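Local structure of phosphatidylserine synthase (Haemophilus influenzae, 3HSI) at residues N15-P20 and V238-V243; D90-Q95 and P210-I215. The protein is an enzyme of the phospholipase D superfamily, a two-sheet alpha/beta protein with two phospholipase D-type regions in a single chain. One frame throughout, in Å; residues are numbered along the deposited sequence.

Interaction 1 (N15-P20 and V238-V243)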
loop_
_atom_site.group_PDB
_atom_site.type_symbol
_atom_site.label_atom_id
_atom_site.label_comp_id
_atom_site.label_asym_id
_atom_site.label_seq_id
_atom_site.Cartn_x
_atom_site.Cartn_y
_atom_site.Cartn_z
ATOM N N ASN C 15 12.997 -8.086 24.532
ATOM C CA ASN C 15 11.624 -8.270 24.052
ATOM C C ASN C 15 11.187 -9.734 24.147
ATOM O O ASN C 15 10.076 -10.021 24.592
ATOM C CB ASN C 15 11.431 -7.728 22.634
ATOM C CG ASN C 15 11.842 -6.256 22.502
ATOM O OD1 ASN C 15 11.940 -5.513 23.502
ATOM N ND2 ASN C 15 12.116 -5.835 21.276
ATOM N N LEU C 16 12.059 -10.653 23.747
ATOM C CA LEU C 16 11.735 -12.076 23.838
ATOM C C LEU C 16 11.538 -12.487 25.287
ATOM O O LEU C 16 10.554 -13.127 25.600
ATOM C CB LEU C 16 12.753 -12.979 23.082
ATOM C CG LEU C 16 12.796 -12.751 21.550
ATOM C CD1 LEU C 16 13.896 -13.554 20.822
ATOM C CD2 LEU C 16 11.433 -12.989 20.884
ATOM N N ASN C 17 12.440 -12.080 26.169
ATOM C CA ASN C 17 12.344 -12.420 27.595
ATOM C C ASN C 17 11.028 -11.929 28.232
ATOM O O ASN C 17 10.508 -12.545 29.185
ATOM C CB ASN C 17 13.552 -11.872 28.374
ATOM C CG ASN C 17 14.866 -12.597 28.043
ATOM O OD1 ASN C 17 14.886 -13.776 27.662
ATOM N ND2 ASN C 17 15.977 -11.885 28.205
ATOM N N ASN C 18 10.502 -10.824 27.694
ATOM C CA ASN C 18 9.303 -10.197 28.233
ATOM C C ASN C 18 8.001 -10.851 27.743
ATOM O O ASN C 18 6.945 -10.562 28.271
ATOM C CB ASN C 18 9.308 -8.679 27.951
ATOM C CG ASN C 18 10.011 -7.869 29.049
ATOM O OD1 ASN C 18 10.074 -8.292 30.211
ATOM N ND2 ASN C 18 10.526 -6.688 28.685
ATOM N N LEU C 19 8.066 -11.743 26.750
ATOM C CA LEU C 19 6.853 -12.466 26.311
ATOM C C LEU C 19 6.215 -13.319 27.408
ATOM O O LEU C 19 6.922 -13.949 28.185
ATOM C CB LEU C 19 7.138 -13.351 25.081
ATOM C CG LEU C 19 7.499 -12.525 23.835
ATOM C CD1 LEU C 19 7.812 -13.430 22.671
ATOM C CD2 LEU C 19 6.352 -11.557 23.463
ATOM N N PRO C 20 4.871 -13.328 27.474
ATOM C CA PRO C 20 4.172 -14.231 28.382
ATOM C C PRO C 20 3.968 -15.591 27.713
ATOM O O PRO C 20 3.765 -15.658 26.500
ATOM C CB PRO C 20 2.817 -13.531 28.597
ATOM C CG PRO C 20 2.533 -12.833 27.287
ATOM C CD PRO C 20 3.933 -12.403 26.769
ATOM N N VAL C 238 3.493 -16.920 32.411
ATOM C CA VAL C 238 4.674 -16.408 33.097
ATOM C C VAL C 238 5.730 -15.982 32.077
ATOM O O VAL C 238 5.707 -16.422 30.927
ATOM C CB VAL C 238 5.280 -17.451 34.086
ATOM C CG1 VAL C 238 4.252 -17.871 35.179
ATOM C CG2 VAL C 238 5.849 -18.680 33.340
ATOM N N LYS C 239 6.640 -15.116 32.500
ATOM C CA LYS C 239 7.838 -14.818 31.725
ATOM C C LYS C 239 8.936 -15.854 32.024
ATOM O O LYS C 239 8.988 -16.408 33.124
ATOM C CB LYS C 239 8.325 -13.417 32.043
ATOM C CG LYS C 239 7.484 -12.337 31.409
ATOM C CD LYS C 239 7.886 -11.015 31.985
ATOM C CE LYS C 239 6.930 -9.903 31.630
ATOM N NZ LYS C 239 7.525 -8.699 32.285
ATOM N N LEU C 240 9.770 -16.136 31.023
ATOM C CA LEU C 240 10.876 -17.110 31.141
ATOM C C LEU C 240 10.533 -18.386 31.921
ATOM O O LEU C 240 11.176 -18.691 32.926
ATOM C CB LEU C 240 12.131 -16.448 31.730
ATOM C CG LEU C 240 12.783 -15.380 30.831
ATOM C CD1 LEU C 240 14.007 -14.794 31.515
ATOM C CD2 LEU C 240 13.178 -15.942 29.478
ATOM N N PRO C 241 9.529 -19.144 31.455
ATOM C CA PRO C 241 9.258 -20.380 32.181
ATOM C C PRO C 241 10.412 -21.355 31.968
ATOM O O PRO C 241 11.251 -21.159 31.085
ATOM C CB PRO C 241 7.997 -20.903 31.518
ATOM C CG PRO C 241 8.122 -20.441 30.107
ATOM C CD PRO C 241 8.770 -19.071 30.192
ATOM N N ASN C 242 10.462 -22.386 32.788
ATOM C CA ASN C 242 11.535 -23.348 32.688
ATOM C C ASN C 242 10.998 -24.645 32.068
ATOM O O ASN C 242 11.501 -25.734 32.324
ATOM C CB ASN C 242 12.146 -23.601 34.080
ATOM C CG ASN C 242 13.377 -24.502 34.010
ATOM O OD1 ASN C 242 14.051 -24.556 32.966
ATOM N ND2 ASN C 242 13.668 -25.237 35.102
ATOM N N VAL C 243 9.947 -24.515 31.271
ATOM C CA VAL C 243 9.215 -25.679 30.782
ATOM C C VAL C 243 8.712 -25.308 29.407
ATOM O O VAL C 243 8.538 -24.111 29.108
ATOM C CB VAL C 243 8.041 -26.085 31.760
ATOM C CG1 VAL C 243 6.855 -25.120 31.662
ATOM C CG2 VAL C 243 7.574 -27.500 31.483
HETATM O O HOH W 1 9.522 -14.703 28.508
#
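The segments 15-20 and 238-243 meet mainly through one water and two side-chain pairs. Water 1 accepts from the backbone N of L240 at 2.9 Å. It faces two carbonyls of the other segment, N17 O at 2.5 Å and L19 O at 2.7 Å, and can donate to both. More acceptors lie in reach of this water than it has protons, so the two donations may not be held all the time. L240 has backbone angles in the left-handed helical region (phi 41°, psi 59°), and its N-H points to the water. With CG beside the backbone N (chi1 -67°), the side chain crosses that of N17 obliquely, and L240 CD2 lies 3.3 Å from N17 OD1.

K239 runs beside N18, and the two side chains point the same way. Its chain is extended beyond CG. The methylenes pass along the carbonyls at the helix end, with K239 CG 3.6 Å from L19 O and K239 CE 3.4 Å from N18 O. At the tip K239 NZ makes a weak hydrogen bond of 3.3 Å to N18 OD1. The partial negative charge of the helix end may favour the ammonium here. Crystal neighbours also touch N17, N18, K239 and L240, so the lattice may influence their poses.

The second shell fixes the backbone. L19 N bonds to L16 O at 3.1 Å, and the L19 side chain turns inward onto V262 and L396. N15 ND2 bonds to D265, P20 O to S247, and V238 pairs through its backbone with F21. Both segments lead into strands 22-23 and 245-252, which pair antiparallel. The contact thus joins the C-terminal end of helix 8-18 to one of the two mixed sheets of the phospholipase D fold.

Interaction 2 (D90-Q95 and P210-I215)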
loop_
_atom_site.group_PDB
_atom_site.type_symbol
_atom_site.label_atom_id
_atom_site.label_comp_id
_atom_site.label_asym_id
_atom_site.label_seq_id
_atom_site.Cartn_x
_atom_site.Cartn_y
_atom_site.Cartn_z
ATOM N N ASP C 90 -11.710 -14.778 4.412
ATOM C CA ASP C 90 -11.505 -13.456 3.865
ATOM C C ASP C 90 -12.766 -13.071 3.065
ATOM O O ASP C 90 -13.293 -13.873 2.287
ATOM C CB ASP C 90 -10.251 -13.422 2.997
ATOM C CG ASP C 90 -9.951 -12.038 2.505
ATOM O OD1 ASP C 90 -9.284 -11.296 3.265
ATOM O OD2 ASP C 90 -10.425 -11.676 1.383
ATOM N N TRP C 91 -13.240 -11.857 3.300
ATOM C CA TRP C 91 -14.409 -11.300 2.646
ATOM C C TRP C 91 -14.265 -11.191 1.110
ATOM O O TRP C 91 -15.145 -11.658 0.405
ATOM C CB TRP C 91 -14.697 -9.952 3.256
ATOM C CG TRP C 91 -15.610 -9.062 2.493
ATOM C CD1 TRP C 91 -15.250 -8.054 1.607
ATOM C CD2 TRP C 91 -17.037 -9.034 2.572
ATOM N NE1 TRP C 91 -16.373 -7.424 1.135
ATOM C CE2 TRP C 91 -17.481 -7.996 1.708
ATOM C CE3 TRP C 91 -17.984 -9.776 3.291
ATOM C CZ2 TRP C 91 -18.847 -7.691 1.533
ATOM C CZ3 TRP C 91 -19.356 -9.471 3.125
ATOM C CH2 TRP C 91 -19.762 -8.433 2.245
ATOM N N HIS C 92 -13.173 -10.595 0.610
ATOM C CA HIS C 92 -12.972 -10.428 -0.846
ATOM C C HIS C 92 -12.755 -11.783 -1.560
ATOM O O HIS C 92 -13.339 -12.066 -2.603
ATOM C CB HIS C 92 -11.762 -9.540 -1.134
ATOM C CG HIS C 92 -11.820 -8.195 -0.489
ATOM N ND1 HIS C 92 -12.635 -7.179 -0.955
ATOM C CD2 HIS C 92 -11.139 -7.683 0.563
ATOM C CE1 HIS C 92 -12.466 -6.105 -0.205
ATOM N NE2 HIS C 92 -11.568 -6.385 0.726
ATOM N N ARG C 93 -11.929 -12.633 -0.968
ATOM C CA ARG C 93 -11.604 -13.914 -1.570
ATOM C C ARG C 93 -12.846 -14.782 -1.733
ATOM O O ARG C 93 -12.991 -15.476 -2.748
ATOM C CB ARG C 93 -10.473 -14.617 -0.794
ATOM C CG ARG C 93 -10.071 -15.982 -1.324
ATOM C CD ARG C 93 -9.566 -15.932 -2.781
ATOM N NE ARG C 93 -9.211 -17.282 -3.219
ATOM C CZ ARG C 93 -10.096 -18.214 -3.582
ATOM N NH1 ARG C 93 -11.411 -17.940 -3.586
ATOM N NH2 ARG C 93 -9.670 -19.420 -3.951
ATOM N N ALA C 94 -13.763 -14.698 -0.778
ATOM C CA ALA C 94 -14.993 -15.510 -0.827
ATOM C C ALA C 94 -16.002 -15.096 -1.914
ATOM O O ALA C 94 -16.929 -15.842 -2.208
ATOM C CB ALA C 94 -15.678 -15.536 0.556
ATOM N N GLN C 95 -15.812 -13.913 -2.504
ATOM C CA GLN C 95 -16.801 -13.360 -3.405
ATOM C C GLN C 95 -16.268 -13.094 -4.810
ATOM O O GLN C 95 -16.802 -12.284 -5.536
ATOM C CB GLN C 95 -17.415 -12.096 -2.803
ATOM C CG GLN C 95 -18.145 -12.386 -1.503
ATOM C CD GLN C 95 -18.714 -11.152 -0.858
ATOM O OE1 GLN C 95 -18.023 -10.443 -0.118
ATOM N NE2 GLN C 95 -19.993 -10.899 -1.103
ATOM N N PRO C 210 -24.053 -7.031 1.937
ATOM C CA PRO C 210 -23.722 -5.702 1.423
ATOM C C PRO C 210 -22.587 -5.758 0.377
ATOM O O PRO C 210 -21.846 -6.735 0.311
ATOM C CB PRO C 210 -23.322 -4.934 2.686
ATOM C CG PRO C 210 -22.822 -6.002 3.634
ATOM C CD PRO C 210 -23.671 -7.210 3.353
ATOM N N ARG C 211 -22.498 -4.738 -0.463
ATOM C CA ARG C 211 -21.376 -4.557 -1.369
ATOM C C ARG C 211 -20.285 -3.867 -0.600
ATOM O O ARG C 211 -20.560 -3.120 0.337
ATOM C CB ARG C 211 -21.754 -3.678 -2.562
ATOM C CG ARG C 211 -22.598 -4.363 -3.597
ATOM C CD ARG C 211 -23.919 -3.631 -3.756
ATOM N NE ARG C 211 -24.598 -4.008 -5.001
ATOM C CZ ARG C 211 -25.641 -4.840 -5.093
ATOM N NH1 ARG C 211 -26.174 -5.395 -4.002
ATOM N NH2 ARG C 211 -26.162 -5.108 -6.290
ATOM N N THR C 212 -19.047 -4.137 -1.003
ATOM C CA THR C 212 -17.874 -3.451 -0.491
ATOM C C THR C 212 -18.063 -1.921 -0.484
ATOM O O THR C 212 -18.038 -1.297 0.588
ATOM C CB THR C 212 -16.618 -3.876 -1.296
ATOM O OG1 THR C 212 -16.411 -5.290 -1.145
ATOM C CG2 THR C 212 -15.377 -3.121 -0.836
ATOM N N LYS C 213 -18.289 -1.321 -1.657
ATOM C CA LYS C 213 -18.461 0.139 -1.763
ATOM C C LYS C 213 -19.427 0.661 -0.702
ATOM O O LYS C 213 -19.304 1.790 -0.204
ATOM C CB LYS C 213 -18.936 0.533 -3.168
ATOM C CG LYS C 213 -20.345 0.053 -3.547
ATOM C CD LYS C 213 -20.817 0.651 -4.875
ATOM C CE LYS C 213 -22.200 0.120 -5.276
ATOM N NZ LYS C 213 -22.304 -1.383 -5.262
ATOM N N GLU C 214 -20.366 -0.205 -0.344
ATOM C CA GLU C 214 -21.400 0.098 0.601
ATOM C C GLU C 214 -20.863 0.174 2.031
ATOM O O GLU C 214 -21.452 0.851 2.864
ATOM C CB GLU C 214 -22.443 -0.992 0.468
ATOM C CG GLU C 214 -23.789 -0.752 1.062
ATOM C CD GLU C 214 -24.746 -1.904 0.748
ATOM O OE1 GLU C 214 -24.662 -2.469 -0.384
ATOM O OE2 GLU C 214 -25.579 -2.242 1.637
ATOM N N ILE C 215 -19.746 -0.506 2.311
ATOM C CA ILE C 215 -19.180 -0.556 3.671
ATOM C C ILE C 215 -17.690 -0.135 3.780
ATOM O O ILE C 215 -16.998 -0.530 4.729
ATOM C CB ILE C 215 -19.365 -1.974 4.322
ATOM C CG1 ILE C 215 -18.806 -3.077 3.405
ATOM C CG2 ILE C 215 -20.830 -2.215 4.678
ATOM C CD1 ILE C 215 -18.575 -4.432 4.075
#
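W91 NE1 is the best-held polar atom across this contact, gripped by one hydrogen bond. It donates to T212 OG1 at 3.1 Å, nearly straight at 171°, with the oxygen close to the indole plane. The turn that carries W91 opens with an Asx motif at the end of strand 84-90. D90 OD2 accepts from R93 N at 3.0 Å through its anti lone pair.

W91 CG is anti to the backbone N (chi1 164°), and the indole reaches toward 210-215. T212 OG1, beside its own backbone N, meets the indole edge at NE1; the two side chains run past each other in opposite directions. P210 O also sits at that edge, 3.3 Å from W91 CH2. Y202 of strand 202-203 touches W91, P210 and I215, so the three meet on one residue. I215 takes the N-cap position before helix 216-229. R211 N bonds to E214 OE1 at 3.1 Å, from above the carboxylate plane, and this bond spans the turn from R211 to E214.

H92 NE2 is bonded to N133 O. On one face of the H92 ring, W91 CD1 stands 3.7 Å above the plane, over its centre. I215 CD1 meets W91 CZ2 tip to tip at 4.1 Å.

Overall arrangement
Interactions 1 and 2 are separate sites on one chain. Their centres lie 40 Å apart and their nearest atoms about 26 Å apart. Along the sequence, interaction 2 is nested inside the loop closed by interaction 1. Helix 216-229 connects them: it starts right after I215, and the loop that follows it carries V238-V243. Interaction 1 is a surface contact beside the sheet that contains strand 245-252. Interaction 2 is partly buried, beside the other sheet, which contains strand 84-90. It borders the segment carrying the phospholipase D active-site sequence motif, through a hydrogen bond from L141 N to D90 OD1. No second protein chain of the assembly touches either contact.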